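Local coordinates for protein uncharacterized HTH-type transcriptional regulator yydK (Bacillus subtilis subsp. subtilis, PDB 3BWG) that probably binds DNA as a GntR-family transcriptional regulator, with a winged helix-turn-helix domain joined to a UTRA domain of the kind that senses small effectors in relatives, at residues B[105-109]-B[110-114]; B[16-20]-B[21-25]; B[154-158]-B[159-163]. All coordinates share one frame; numbering follows the deposited sequence.

Interaction 1 (B[105-109]-B[110-114]); sequences RKPTP and EAAEN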
ATOM      1  N   ARG B 105      -5.281  30.970  -4.005  1.00 40.09           N
ATOM      2  CA  ARG B 105      -6.666  30.707  -4.337  1.00 39.50           C
ATOM      3  C   ARG B 105      -7.356  30.305  -3.035  1.00 39.92           C
ATOM      4  O   ARG B 105      -6.726  29.744  -2.141  1.00 40.82           O
ATOM      5  CB  ARG B 105      -6.606  29.479  -5.255  1.00 39.95           C
ATOM      6  CG  ARG B 105      -7.776  29.086  -5.990  1.00 40.31           C
ATOM      7  CD  ARG B 105      -7.398  27.929  -6.890  1.00 40.52           C
ATOM      8  NE  ARG B 105      -6.785  28.366  -8.157  1.00 39.87           N
ATOM      9  CZ  ARG B 105      -7.171  27.953  -9.366  1.00 41.58           C
ATOM     10  NH1 ARG B 105      -8.174  27.071  -9.500  1.00 41.03           N
ATOM     11  NH2 ARG B 105      -6.531  28.397 -10.447  1.00 41.82           N
ATOM     12  N   LYS B 106      -8.651  30.566  -2.923  1.00 38.99           N
ATOM     13  CA  LYS B 106      -9.465  29.895  -1.919  1.00 39.52           C
ATOM     14  C   LYS B 106      -9.690  28.411  -2.323  1.00 38.81           C
ATOM     15  O   LYS B 106      -9.723  28.087  -3.512  1.00 37.18           O
ATOM     16  CB  LYS B 106     -10.802  30.639  -1.680  1.00 38.78           C
ATOM     17  CG  LYS B 106     -10.636  32.092  -1.299  1.00 38.45           C
ATOM     18  CD  LYS B 106      -9.764  32.245  -0.052  1.00 38.95           C
ATOM     19  CE  LYS B 106      -9.677  33.693   0.356  1.00 39.28           C
ATOM     20  NZ  LYS B 106      -8.697  33.845   1.476  1.00 39.01           N
ATOM     21  N   PRO B 107      -9.811  27.507  -1.324  1.00 37.95           N
ATOM     22  CA  PRO B 107     -10.013  26.092  -1.673  1.00 36.92           C
ATOM     23  C   PRO B 107     -11.445  25.831  -2.158  1.00 38.33           C
ATOM     24  O   PRO B 107     -12.388  26.509  -1.703  1.00 39.15           O
ATOM     25  CB  PRO B 107      -9.813  25.362  -0.321  1.00 37.46           C
ATOM     26  CG  PRO B 107     -10.178  26.419   0.762  1.00 36.57           C
ATOM     27  CD  PRO B 107      -9.744  27.748   0.141  1.00 37.82           C
ATOM     28  N   THR B 108     -11.611  24.841  -3.033  1.00 37.09           N
ATOM     29  CA  THR B 108     -12.914  24.265  -3.234  1.00 38.65           C
ATOM     30  C   THR B 108     -13.451  23.702  -1.888  1.00 40.63           C
ATOM     31  O   THR B 108     -12.699  23.509  -0.935  1.00 42.37           O
ATOM     32  CB  THR B 108     -12.886  23.143  -4.285  1.00 38.52           C
ATOM     33  OG1 THR B 108     -12.110  22.044  -3.810  1.00 38.13           O
ATOM     34  CG2 THR B 108     -12.326  23.629  -5.643  1.00 39.60           C
ATOM     35  N   PRO B 109     -14.771  23.499  -1.778  1.00 41.08           N
ATOM     36  CA  PRO B 109     -15.279  22.807  -0.577  1.00 41.55           C
ATOM     37  C   PRO B 109     -14.604  21.451  -0.317  1.00 41.80           C
ATOM     38  O   PRO B 109     -14.158  21.195   0.794  1.00 38.26           O
ATOM     39  CB  PRO B 109     -16.763  22.645  -0.876  1.00 39.72           C
ATOM     40  CG  PRO B 109     -17.052  23.797  -1.776  1.00 40.55           C
ATOM     41  CD  PRO B 109     -15.859  23.987  -2.639  1.00 39.72           C
ATOM     42  N   GLU B 110     -14.534  20.611  -1.352  1.00 42.06           N
ATOM     43  CA  GLU B 110     -13.775  19.370  -1.303  1.00 42.38           C
ATOM     44  C   GLU B 110     -12.318  19.491  -0.767  1.00 41.00           C
ATOM     45  O   GLU B 110     -11.867  18.676   0.047  1.00 39.66           O
ATOM     46  CB  GLU B 110     -13.785  18.736  -2.686  1.00 43.42           C
ATOM     47  CG  GLU B 110     -12.847  17.541  -2.816  1.00 47.77           C
ATOM     48  CD  GLU B 110     -12.704  17.071  -4.263  1.00 47.78           C
ATOM     49  OE1 GLU B 110     -12.983  15.889  -4.529  1.00 50.57           O
ATOM     50  OE2 GLU B 110     -12.364  17.900  -5.134  1.00 48.85           O
ATOM     51  N   ALA B 111     -11.567  20.482  -1.213  1.00 39.59           N
ATOM     52  CA  ALA B 111     -10.151  20.547  -0.788  1.00 37.96           C
ATOM     53  C   ALA B 111     -10.108  21.002   0.664  1.00 37.80           C
ATOM     54  O   ALA B 111      -9.221  20.600   1.425  1.00 36.03           O
ATOM     55  CB  ALA B 111      -9.345  21.480  -1.649  1.00 35.60           C
ATOM     56  N   ALA B 112     -11.046  21.877   1.020  1.00 37.72           N
ATOM     57  CA  ALA B 112     -11.119  22.468   2.373  1.00 39.49           C
ATOM     58  C   ALA B 112     -11.363  21.352   3.384  1.00 40.45           C
ATOM     59  O   ALA B 112     -10.735  21.306   4.450  1.00 42.08           O
ATOM     60  CB  ALA B 112     -12.261  23.505   2.448  1.00 38.28           C
ATOM     61  N   GLU B 113     -12.262  20.444   3.018  1.00 40.13           N
ATOM     62  CA  GLU B 113     -12.656  19.340   3.860  1.00 41.48           C
ATOM     63  C   GLU B 113     -11.510  18.342   3.978  1.00 39.86           C
ATOM     64  O   GLU B 113     -11.198  17.895   5.072  1.00 37.21           O
ATOM     65  CB  GLU B 113     -13.942  18.677   3.327  1.00 40.87           C
ATOM     66  CG  GLU B 113     -15.232  19.546   3.513  1.00 43.38           C
ATOM     67  CD  GLU B 113     -16.479  18.882   2.908  1.00 44.83           C
ATOM     68  OE1 GLU B 113     -16.330  17.792   2.290  1.00 47.99           O
ATOM     69  OE2 GLU B 113     -17.611  19.435   3.001  1.00 46.06           O
ATOM     70  N   ASN B 114     -10.873  17.999   2.858  1.00 39.17           N
ATOM     71  CA  ASN B 114      -9.699  17.106   2.925  1.00 40.65           C
ATOM     72  C   ASN B 114      -8.441  17.714   3.620  1.00 40.38           C
ATOM     73  O   ASN B 114      -7.669  17.017   4.249  1.00 40.21           O
ATOM     74  CB  ASN B 114      -9.357  16.555   1.549  1.00 40.19           C
ATOM     75  CG  ASN B 114     -10.401  15.595   1.041  1.00 42.11           C
ATOM     76  OD1 ASN B 114     -10.302  14.393   1.250  1.00 43.34           O
ATOM     77  ND2 ASN B 114     -11.418  16.119   0.381  1.00 42.50           N
TER

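Interaction 2 (B[16-20]-B[21-25]); sequences TYIEE and HQLQQ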
ATOM      1  N   THR B  16      23.427  -1.854  -1.414  1.00 44.77           N
ATOM      2  CA  THR B  16      24.349  -1.957  -2.567  1.00 44.81           C
ATOM      3  C   THR B  16      24.773  -3.394  -2.871  1.00 45.01           C
ATOM      4  O   THR B  16      24.796  -3.817  -4.041  1.00 45.95           O
ATOM      5  CB  THR B  16      25.653  -1.115  -2.345  1.00 43.57           C
ATOM      6  OG1 THR B  16      25.313   0.265  -2.196  1.00 42.74           O
ATOM      7  CG2 THR B  16      26.656  -1.280  -3.517  1.00 42.86           C
ATOM      8  N   TYR B  17      25.142  -4.123  -1.822  1.00 44.61           N
ATOM      9  CA  TYR B  17      25.441  -5.540  -1.938  1.00 45.43           C
ATOM     10  C   TYR B  17      24.269  -6.339  -2.566  1.00 46.62           C
ATOM     11  O   TYR B  17      24.491  -7.228  -3.395  1.00 45.12           O
ATOM     12  CB  TYR B  17      25.823  -6.103  -0.566  1.00 45.36           C
ATOM     13  CG  TYR B  17      26.054  -7.596  -0.583  1.00 45.66           C
ATOM     14  CD1 TYR B  17      24.971  -8.494  -0.448  1.00 44.84           C
ATOM     15  CD2 TYR B  17      27.351  -8.123  -0.774  1.00 45.27           C
ATOM     16  CE1 TYR B  17      25.170  -9.878  -0.473  1.00 44.98           C
ATOM     17  CE2 TYR B  17      27.566  -9.505  -0.792  1.00 45.27           C
ATOM     18  CZ  TYR B  17      26.469 -10.378  -0.647  1.00 45.53           C
ATOM     19  OH  TYR B  17      26.664 -11.735  -0.673  1.00 44.85           O
ATOM     20  N   ILE B  18      23.036  -6.014  -2.147  1.00 47.54           N
ATOM     21  CA  ILE B  18      21.799  -6.645  -2.639  1.00 47.71           C
ATOM     22  C   ILE B  18      21.613  -6.403  -4.157  1.00 48.09           C
ATOM     23  O   ILE B  18      21.410  -7.357  -4.937  1.00 46.95           O
ATOM     24  CB  ILE B  18      20.559  -6.155  -1.800  1.00 47.79           C
ATOM     25  CG1 ILE B  18      20.459  -6.901  -0.462  1.00 46.77           C
ATOM     26  CG2 ILE B  18      19.254  -6.308  -2.575  1.00 49.76           C
ATOM     27  CD1 ILE B  18      19.450  -6.276   0.556  1.00 46.20           C
ATOM     28  N   GLU B  19      21.691  -5.122  -4.546  1.00 48.52           N
ATOM     29  CA  GLU B  19      21.687  -4.668  -5.947  1.00 49.68           C
ATOM     30  C   GLU B  19      22.752  -5.376  -6.778  1.00 48.17           C
ATOM     31  O   GLU B  19      22.450  -5.981  -7.811  1.00 46.66           O
ATOM     32  CB  GLU B  19      21.946  -3.156  -6.021  1.00 51.89           C
ATOM     33  CG  GLU B  19      20.720  -2.251  -6.072  1.00 55.54           C
ATOM     34  CD  GLU B  19      19.520  -2.744  -5.258  1.00 57.95           C
ATOM     35  OE1 GLU B  19      18.429  -2.815  -5.872  1.00 59.03           O
ATOM     36  OE2 GLU B  19      19.642  -3.045  -4.025  1.00 58.96           O
ATOM     37  N   GLU B  20      23.992  -5.320  -6.301  1.00 47.05           N
ATOM     38  CA  GLU B  20      25.128  -5.792  -7.098  1.00 47.67           C
ATOM     39  C   GLU B  20      25.080  -7.281  -7.318  1.00 47.32           C
ATOM     40  O   GLU B  20      25.379  -7.756  -8.407  1.00 47.97           O
ATOM     41  CB  GLU B  20      26.453  -5.422  -6.450  1.00 47.24           C
ATOM     42  CG  GLU B  20      26.767  -3.962  -6.546  1.00 48.00           C
ATOM     43  CD  GLU B  20      28.125  -3.652  -5.969  1.00 48.70           C
ATOM     44  OE1 GLU B  20      28.889  -2.950  -6.670  1.00 49.79           O
ATOM     45  OE2 GLU B  20      28.429  -4.119  -4.835  1.00 48.47           O
ATOM     46  N   HIS B  21      24.698  -8.020  -6.283  1.00 47.08           N
ATOM     47  CA  HIS B  21      24.556  -9.457  -6.433  1.00 46.61           C
ATOM     48  C   HIS B  21      23.219  -9.833  -7.051  1.00 46.09           C
ATOM     49  O   HIS B  21      22.930 -11.023  -7.206  1.00 46.09           O
ATOM     50  CB  HIS B  21      24.839 -10.171  -5.117  1.00 46.87           C
ATOM     51  CG  HIS B  21      26.284 -10.108  -4.725  1.00 47.36           C
ATOM     52  ND1 HIS B  21      26.859  -8.971  -4.193  1.00 47.28           N
ATOM     53  CD2 HIS B  21      27.274 -11.024  -4.822  1.00 47.30           C
ATOM     54  CE1 HIS B  21      28.141  -9.201  -3.962  1.00 48.24           C
ATOM     55  NE2 HIS B  21      28.418 -10.438  -4.337  1.00 47.97           N
ATOM     56  N   GLN B  22      22.441  -8.812  -7.442  1.00 45.17           N
ATOM     57  CA  GLN B  22      21.103  -8.972  -8.028  1.00 45.99           C
ATOM     58  C   GLN B  22      20.217  -9.925  -7.219  1.00 45.01           C
ATOM     59  O   GLN B  22      19.531 -10.762  -7.795  1.00 45.83           O
ATOM     60  CB  GLN B  22      21.183  -9.477  -9.475  1.00 45.49           C
ATOM     61  CG  GLN B  22      21.796  -8.527 -10.484  1.00 46.77           C
ATOM     62  CD  GLN B  22      21.826  -9.134 -11.876  1.00 47.17           C
ATOM     63  OE1 GLN B  22      20.790  -9.184 -12.568  1.00 48.82           O
ATOM     64  NE2 GLN B  22      22.993  -9.611 -12.295  1.00 45.75           N
ATOM     65  N   LEU B  23      20.265  -9.823  -5.898  1.00 43.95           N
ATOM     66  CA  LEU B  23      19.457 -10.693  -5.037  1.00 43.85           C
ATOM     67  C   LEU B  23      17.952 -10.405  -5.170  1.00 43.27           C
ATOM     68  O   LEU B  23      17.535  -9.253  -5.255  1.00 44.49           O
ATOM     69  CB  LEU B  23      19.899 -10.590  -3.569  1.00 42.44           C
ATOM     70  CG  LEU B  23      21.346 -10.983  -3.229  1.00 41.85           C
ATOM     71  CD1 LEU B  23      21.583 -10.872  -1.730  1.00 40.77           C
ATOM     72  CD2 LEU B  23      21.686 -12.396  -3.744  1.00 41.24           C
ATOM     73  N   GLN B  24      17.148 -11.456  -5.222  1.00 42.12           N
ATOM     74  CA  GLN B  24      15.697 -11.280  -5.267  1.00 41.59           C
ATOM     75  C   GLN B  24      15.075 -11.686  -3.952  1.00 38.59           C
ATOM     76  O   GLN B  24      15.742 -12.264  -3.097  1.00 38.85           O
ATOM     77  CB  GLN B  24      15.055 -12.012  -6.449  1.00 42.32           C
ATOM     78  CG  GLN B  24      15.330 -13.498  -6.544  1.00 44.78           C
ATOM     79  CD  GLN B  24      14.597 -14.164  -7.743  1.00 46.30           C
ATOM     80  OE1 GLN B  24      13.764 -13.534  -8.418  1.00 47.00           O
ATOM     81  NE2 GLN B  24      14.914 -15.447  -8.001  1.00 47.90           N
ATOM     82  N   GLN B  25      13.789 -11.378  -3.802  1.00 36.00           N
ATOM     83  CA  GLN B  25      13.029 -11.722  -2.607  1.00 32.26           C
ATOM     84  C   GLN B  25      13.203 -13.175  -2.172  1.00 32.51           C
ATOM     85  O   GLN B  25      13.074 -14.078  -2.997  1.00 29.83           O
ATOM     86  CB  GLN B  25      11.562 -11.430  -2.876  1.00 32.78           C
ATOM     87  CG  GLN B  25      10.645 -11.637  -1.708  1.00 31.13           C
ATOM     88  CD  GLN B  25       9.255 -11.313  -2.114  1.00 31.31           C
ATOM     89  OE1 GLN B  25       8.572 -12.128  -2.748  1.00 32.80           O
ATOM     90  NE2 GLN B  25       8.849 -10.093  -1.853  1.00 30.74           N
TER
HETATM   91  O   HOH W   1      18.479  -6.950  -6.555  1.00 49.82           O
HETATM   92  O   HOH W   2      24.840  -9.472 -10.246  1.00 55.74           O

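Interaction 3 (B[154-158]-B[159-163]); sequences NEIVS and HSIFH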
ATOM      1  N   ASN B 154       7.362  28.406  -9.511  1.00 39.53           N
ATOM      2  CA  ASN B 154       7.401  27.535 -10.659  1.00 40.83           C
ATOM      3  C   ASN B 154       8.471  26.452 -10.567  1.00 40.00           C
ATOM      4  O   ASN B 154       8.207  25.300 -10.886  1.00 38.57           O
ATOM      5  CB  ASN B 154       7.527  28.339 -11.946  1.00 42.63           C
ATOM      6  CG  ASN B 154       6.576  27.831 -13.015  1.00 46.78           C
ATOM      7  OD1 ASN B 154       7.012  27.232 -13.999  1.00 47.43           O
ATOM      8  ND2 ASN B 154       5.244  28.012 -12.790  1.00 47.90           N
ATOM      9  N   GLU B 155       9.669  26.822 -10.118  1.00 39.71           N
ATOM     10  CA  GLU B 155      10.780  25.872 -10.033  1.00 40.86           C
ATOM     11  C   GLU B 155      10.505  24.675  -9.098  1.00 40.71           C
ATOM     12  O   GLU B 155      10.728  23.519  -9.466  1.00 38.86           O
ATOM     13  CB  GLU B 155      12.082  26.580  -9.664  1.00 40.49           C
ATOM     14  CG  GLU B 155      13.235  25.618  -9.411  1.00 42.81           C
ATOM     15  CD  GLU B 155      14.585  26.286  -9.279  1.00 42.98           C
ATOM     16  OE1 GLU B 155      14.693  27.527  -9.400  1.00 43.39           O
ATOM     17  OE2 GLU B 155      15.565  25.553  -9.078  1.00 44.57           O
ATOM     18  N   ILE B 156      10.019  24.957  -7.893  1.00 40.49           N
ATOM     19  CA  ILE B 156       9.706  23.899  -6.932  1.00 41.07           C
ATOM     20  C   ILE B 156       8.679  22.913  -7.524  1.00 41.52           C
ATOM     21  O   ILE B 156       8.864  21.700  -7.478  1.00 42.07           O
ATOM     22  CB  ILE B 156       9.182  24.508  -5.599  1.00 40.63           C
ATOM     23  CG1 ILE B 156      10.302  25.276  -4.881  1.00 39.85           C
ATOM     24  CG2 ILE B 156       8.602  23.438  -4.711  1.00 41.09           C
ATOM     25  CD1 ILE B 156       9.798  26.351  -3.902  1.00 39.25           C
ATOM     26  N   VAL B 157       7.600  23.469  -8.068  1.00 41.42           N
ATOM     27  CA  VAL B 157       6.442  22.739  -8.592  1.00 41.46           C
ATOM     28  C   VAL B 157       6.709  22.001  -9.940  1.00 43.36           C
ATOM     29  O   VAL B 157       5.990  21.087 -10.305  1.00 43.41           O
ATOM     30  CB  VAL B 157       5.273  23.729  -8.690  1.00 42.05           C
ATOM     31  CG1 VAL B 157       4.302  23.286  -9.653  1.00 44.12           C
ATOM     32  CG2 VAL B 157       4.625  23.969  -7.273  1.00 40.51           C
ATOM     33  N   SER B 158       7.758  22.367 -10.665  1.00 43.18           N
ATOM     34  CA  SER B 158       8.195  21.507 -11.766  1.00 44.87           C
ATOM     35  C   SER B 158       9.169  20.417 -11.334  1.00 46.05           C
ATOM     36  O   SER B 158       9.533  19.574 -12.133  1.00 46.91           O
ATOM     37  CB  SER B 158       8.729  22.280 -12.957  1.00 43.79           C
ATOM     38  OG  SER B 158       9.419  23.388 -12.553  1.00 44.18           O
ATOM     39  N   HIS B 159       9.559  20.411 -10.062  1.00 46.65           N
ATOM     40  CA  HIS B 159      10.377  19.318  -9.543  1.00 47.73           C
ATOM     41  C   HIS B 159       9.674  18.515  -8.437  1.00 47.78           C
ATOM     42  O   HIS B 159       8.503  18.172  -8.580  1.00 47.82           O
ATOM     43  CB  HIS B 159      11.756  19.853  -9.166  1.00 48.80           C
ATOM     44  CG  HIS B 159      12.481  20.431 -10.336  1.00 50.75           C
ATOM     45  ND1 HIS B 159      12.565  21.789 -10.570  1.00 51.47           N
ATOM     46  CD2 HIS B 159      13.104  19.829 -11.385  1.00 51.02           C
ATOM     47  CE1 HIS B 159      13.237  21.999 -11.691  1.00 51.59           C
ATOM     48  NE2 HIS B 159      13.566  20.827 -12.208  1.00 50.24           N
ATOM     49  N   SER B 160      10.372  18.232  -7.341  1.00 47.98           N
ATOM     50  CA  SER B 160       9.781  17.551  -6.187  1.00 46.70           C
ATOM     51  C   SER B 160       9.317  18.538  -5.128  1.00 45.01           C
ATOM     52  O   SER B 160      10.117  19.152  -4.400  1.00 45.74           O
ATOM     53  CB  SER B 160      10.752  16.539  -5.580  1.00 48.41           C
ATOM     54  OG  SER B 160      10.062  15.772  -4.608  1.00 51.79           O
ATOM     55  N   ILE B 161       8.007  18.691  -5.028  1.00 43.58           N
ATOM     56  CA  ILE B 161       7.440  19.593  -4.029  1.00 42.87           C
ATOM     57  C   ILE B 161       7.784  19.100  -2.588  1.00 42.19           C
ATOM     58  O   ILE B 161       8.142  19.892  -1.738  1.00 40.60           O
ATOM     59  CB  ILE B 161       5.875  19.762  -4.264  1.00 42.43           C
ATOM     60  CG1 ILE B 161       5.626  20.355  -5.666  1.00 42.96           C
ATOM     61  CG2 ILE B 161       5.205  20.614  -3.143  1.00 42.96           C
ATOM     62  CD1 ILE B 161       4.181  20.469  -6.076  1.00 41.12           C
ATOM     63  N   PHE B 162       7.691  17.789  -2.346  1.00 43.11           N
ATOM     64  CA  PHE B 162       7.992  17.203  -1.034  1.00 44.17           C
ATOM     65  C   PHE B 162       9.426  17.399  -0.654  1.00 44.43           C
ATOM     66  O   PHE B 162       9.723  17.570   0.527  1.00 41.13           O
ATOM     67  CB  PHE B 162       7.689  15.713  -1.007  1.00 47.73           C
ATOM     68  CG  PHE B 162       6.222  15.396  -0.838  1.00 49.86           C
ATOM     69  CD1 PHE B 162       5.260  16.397  -0.870  1.00 50.23           C
ATOM     70  CD2 PHE B 162       5.798  14.103  -0.734  1.00 52.81           C
ATOM     71  CE1 PHE B 162       3.921  16.117  -0.745  1.00 51.69           C
ATOM     72  CE2 PHE B 162       4.422  13.823  -0.617  1.00 52.61           C
ATOM     73  CZ  PHE B 162       3.510  14.841  -0.612  1.00 51.13           C
ATOM     74  N   HIS B 163      10.312  17.366  -1.655  1.00 43.90           N
ATOM     75  CA  HIS B 163      11.694  17.731  -1.403  1.00 44.71           C
ATOM     76  C   HIS B 163      11.848  19.117  -0.793  1.00 43.74           C
ATOM     77  O   HIS B 163      12.578  19.243   0.168  1.00 45.45           O
ATOM     78  CB  HIS B 163      12.618  17.574  -2.622  1.00 46.47           C
ATOM     79  CG  HIS B 163      14.060  17.842  -2.287  1.00 48.30           C
ATOM     80  ND1 HIS B 163      14.872  16.894  -1.700  1.00 48.81           N
ATOM     81  CD2 HIS B 163      14.805  18.973  -2.379  1.00 48.96           C
ATOM     82  CE1 HIS B 163      16.071  17.415  -1.486  1.00 49.02           C
ATOM     83  NE2 HIS B 163      16.053  18.681  -1.872  1.00 49.07           N
TER

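Interaction 1 (B[105-109]-B[110-114])
T108 turns its hydroxyl back over the first turn of helix 109-114: it is the N-cap residue, and its OG1 accepts a capping bond from A111 N at 3.1 Å. The side chain can do so because OG1 stands between its own backbone N and carbonyl carbon (chi1 66°), facing the amides that begin the helix. The bond is moderately bent, 150° at the hydrogen, and the A111 methyl sits beside the same oxygen. T108 O takes the next amide, A112 N, at 3.0 Å, and P109 O that of E113, so the side-chain bond leads straight into the regular helical ladder. P107, just before the cap, lays its ring alongside the two alanines: its CB meets A111 CB at 4.1 Å and its CG meets A112 CB at 4.0 Å, forming a small hydrophobic patch beside the cap. At the next rung, E110 O is gripped from opposite faces of its carbonyl plane by N114 N and by N114 ND2, the latter at 2.6 Å. E110 itself extends to a salt bridge with K220. Within the UTRA domain the helix follows strand 95-105, with A111 and N114 against Y218 of strand 215-224 and P107 against I123 of strand 123-132.

Interaction 2 (B[16-20]-B[21-25])
A Schellman motif closes helix 6-20, the opening helix of the GntR-type DNA-binding domain, and the side chains of Y17 and H21 stack beside it. Q22 adopts positive phi (48°), which swings the chain round so that L23 N reaches back to I18 O at 2.9 Å and Q22 N to E19 O. The Q22 amide comes from above the E19 carbonyl plane rather than on a lone pair. Y17 O, one turn from the end, accepts twice from H21: the backbone N and ring ND1 both lie 3.0 Å away. ND1 approaches in the carbonyl plane, on a lone pair, and the oxygen lies near the plane of the imidazole, which helps fix the ring's rotation. The phenol ring swings to the side opposite the Y17 backbone N (chi1 176°) and lies against the same imidazole in an offset stack, centroids 4.1 Å apart and planes inclined by 28°. In this winged helix-turn-helix fold the reversed chain also brings L23 back to the helix, its CD1 3.9 Å from Y17 CE1, while I18 and L23 both touch V69 of strand 66-69. Two waters bind at the turn: one donates to L23 O and, weakly, to I18 O; the other links the two segments by donating to E20 O and accepting from Q22 NE2.

Interaction 3 (B[154-158]-B[159-163])
With CG anti to its own carbonyl carbon (chi1 -61°), H159 folds its imidazole back over the end of helix 154-157, and ND1 donates to E155 O at 2.8 Å. A like rotation in I161 sets CG1 beside its backbone N, and the extended second torsion carries CD1 to V157. Both belong to a helix-to-helix turn of the UTRA domain, in which the short helix 154-157 ends and helix 161-167 begins after S160: H159 lies in the turn itself and I161 opens the helix after it. The histidine bond is somewhat bent: the hydrogen angle is 149°, and the donor is tilted from the carbonyl plane just as the oxygen is tilted from the ring plane. A second bond runs from the backbone of the same residue, H159 N to I156 O at 3.0 Å, but this amide stands above the carbonyl plane. Side chain and main chain of H159 therefore engage successive carbonyls of the last helical turn. One face of the imidazole rests over the S158 carbonyl carbon, while the E155 side chain crosses it with carboxylate and ring planes 67° apart. S158 turns its hydroxyl back to N154 O, which also accepts from S158 N. On the inward side, V157 and I161 lie side by side and point the same way. V157 continues onto V99 and L102 of strand 95-105 and V126 of strand 123-132, and R128 NH1, from strand 123-132, is hydrogen-bonded to both V157 O and H159 O, joining the turn to the sheet. S160 is the N-cap residue of the next helix, its OG accepting a weak bond from H163 N. The apolar junction between the two helices is closest where V157 CG2 meets I161 CD1, at 3.7 Å.

All three contacts lie at helix ends. Interaction 1 begins a helix, interaction 2 finishes one, and interaction 3 does both within a single turn. Interaction 2 belongs to the DNA-binding domain and precedes the predicted helix-turn-helix motif at residues 32-51, whereas interactions 1 and 3 share the UTRA domain. Those two have centres 21 Å apart, with nearest atoms about 12 Å apart, and are related through the sheet: both have side chains on strand 123-132. Interaction 2 is remote from both, its centre 45 Å from that of interaction 1 and 32 Å from that of interaction 3. The second subunit reaches interaction 1 through its R74 and interaction 2 through its D177.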